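Putative metal-dependent hydrolase (Bacillus subtilis, PDB 6KNS) is a zinc-binding metallo-beta-lactamase fold protein, probably a metal-dependent hydrolase and perhaps an endoribonuclease that processes tRNA 3' ends. Local coordinates at residues Gln124-Thr127 with Thr132-Phe135. Numbering follows the deposited sequence.
Sequences QPLT and TITF
A beta hairpin forms one edge of the second sheet of the metallo-beta-lactamase alpha-beta/beta-alpha sandwich, and here its short outer strand, entered through Gln124 and Pro125, pairs antiparallel with strand 131-137. Leu126 and Ile133 are the hydrogen-bonded pair. Leu126 N bonds to Ile133 O at 2.7 Å, and Ile133 N closes the ring by bonding to Leu126 O at 2.8 Å. Both acceptors also take a CA-H contact, Ile133 O from Pro125 CA and Leu126 O from Thr132 CA. Proline suits the position just before the strand because its N lies on the side turned away from strand 131-137, where this pairing needs no N-H. Beyond Pro125 a water replaces a direct bond, accepting from Phe135 N at 3.1 Å and donating weakly to Gln124 O. The sheet's two faces differ. Toward the sandwich core, Leu126, Ile133 and Phe135 all lie against Ile62 of strand 60-62 in the facing sheet, and the Phe135 ring also stacks with Phe120; such branched and aromatic side chains fill the space between the sheets. With Leu126 CG anti to the backbone N (chi1 172°), the isobutyl group extends over this face and brings CD2 to 4.4 Å from Ile133 CD1, a loose apolar contact. On the more exposed face, Pro125 CB touches the methyls of two beta-branched threonines, 4.0 Å from Thr132 CG2 and 4.1 Å from Thr134 CG2, a small apolar patch. Back on the core side, the Phe135 ring meets the outer strand edge-on, with Leu126 CB close to the ring plane and 4.1 Å from Phe135 CE2.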
loop_
_atom_site.group_PDB
_atom_site.type_symbol
_atom_site.label_atom_id
_atom_site.label_comp_id
_atom_site.label_asym_id
_atom_site.label_seq_id
_atom_site.Cartn_x
_atom_site.Cartn_y
_atom_site.Cartn_z
ATOM N N GLN A 124 -14.044 25.888 -8.020
ATOM C CA GLN A 124 -13.399 26.925 -7.223
ATOM C C GLN A 124 -11.887 26.656 -7.071
ATOM O O GLN A 124 -11.466 25.505 -6.932
ATOM C CB GLN A 124 -14.025 26.987 -5.812
ATOM C CG GLN A 124 -15.528 27.353 -5.729
ATOM C CD GLN A 124 -15.801 28.805 -6.117
ATOM O OE1 GLN A 124 -15.001 29.697 -5.836
ATOM N NE2 GLN A 124 -16.934 29.046 -6.751
ATOM N N PRO A 125 -11.068 27.724 -7.057
ATOM C CA PRO A 125 -9.651 27.524 -6.754
ATOM C C PRO A 125 -9.440 27.074 -5.318
ATOM O O PRO A 125 -10.098 27.569 -4.443
ATOM C CB PRO A 125 -9.045 28.913 -6.991
ATOM C CG PRO A 125 -10.131 29.858 -6.716
ATOM C CD PRO A 125 -11.389 29.155 -7.215
ATOM N N LEU A 126 -8.550 26.107 -5.092
ATOM C CA LEU A 126 -8.190 25.666 -3.728
ATOM C C LEU A 126 -6.802 26.188 -3.350
ATOM O O LEU A 126 -5.813 25.934 -4.055
ATOM C CB LEU A 126 -8.235 24.139 -3.620
ATOM C CG LEU A 126 -7.716 23.475 -2.323
ATOM C CD1 LEU A 126 -8.678 23.727 -1.171
ATOM C CD2 LEU A 126 -7.497 22.002 -2.511
ATOM N N THR A 127 -6.714 26.886 -2.230
ATOM C CA THR A 127 -5.432 27.259 -1.659
ATOM C C THR A 127 -4.842 26.130 -0.804
ATOM O O THR A 127 -5.512 25.593 0.061
ATOM C CB THR A 127 -5.587 28.537 -0.797
ATOM O OG1 THR A 127 -6.072 29.555 -1.635
ATOM C CG2 THR A 127 -4.242 28.998 -0.203
ATOM N N THR A 132 -1.963 27.176 -5.409
ATOM C CA THR A 132 -3.351 27.376 -5.800
ATOM C C THR A 132 -3.642 26.260 -6.808
ATOM O O THR A 132 -2.899 26.119 -7.794
ATOM C CB THR A 132 -3.573 28.766 -6.440
ATOM O OG1 THR A 132 -3.152 29.781 -5.521
ATOM C CG2 THR A 132 -5.048 29.000 -6.834
ATOM N N ILE A 133 -4.704 25.480 -6.542
ATOM C CA ILE A 133 -5.077 24.328 -7.358
ATOM C C ILE A 133 -6.440 24.589 -7.986
ATOM O O ILE A 133 -7.366 25.051 -7.307
ATOM C CB ILE A 133 -5.129 23.016 -6.495
ATOM C CG1 ILE A 133 -3.847 22.863 -5.678
ATOM C CG2 ILE A 133 -5.334 21.769 -7.380
ATOM C CD1 ILE A 133 -3.834 21.629 -4.830
ATOM N N THR A 134 -6.548 24.304 -9.280
ATOM C CA THR A 134 -7.819 24.311 -10.002
ATOM C C THR A 134 -7.982 22.935 -10.663
ATOM O O THR A 134 -6.999 22.192 -10.817
ATOM C CB THR A 134 -7.907 25.440 -11.083
ATOM O OG1 THR A 134 -6.719 25.431 -11.866
ATOM C CG2 THR A 134 -8.139 26.873 -10.462
ATOM N N PHE A 135 -9.208 22.601 -11.054
ATOM C CA PHE A 135 -9.608 21.204 -11.352
ATOM C C PHE A 135 -10.316 21.083 -12.693
ATOM O O PHE A 135 -10.985 22.009 -13.108
ATOM C CB PHE A 135 -10.563 20.716 -10.274
ATOM C CG PHE A 135 -9.971 20.763 -8.898
ATOM C CD1 PHE A 135 -9.164 19.734 -8.437
ATOM C CD2 PHE A 135 -10.139 21.864 -8.107
ATOM C CE1 PHE A 135 -8.567 19.786 -7.179
ATOM C CE2 PHE A 135 -9.567 21.912 -6.842
ATOM C CZ PHE A 135 -8.763 20.877 -6.388
HETATM O O HOH W 1 -11.165 24.640 -9.773
#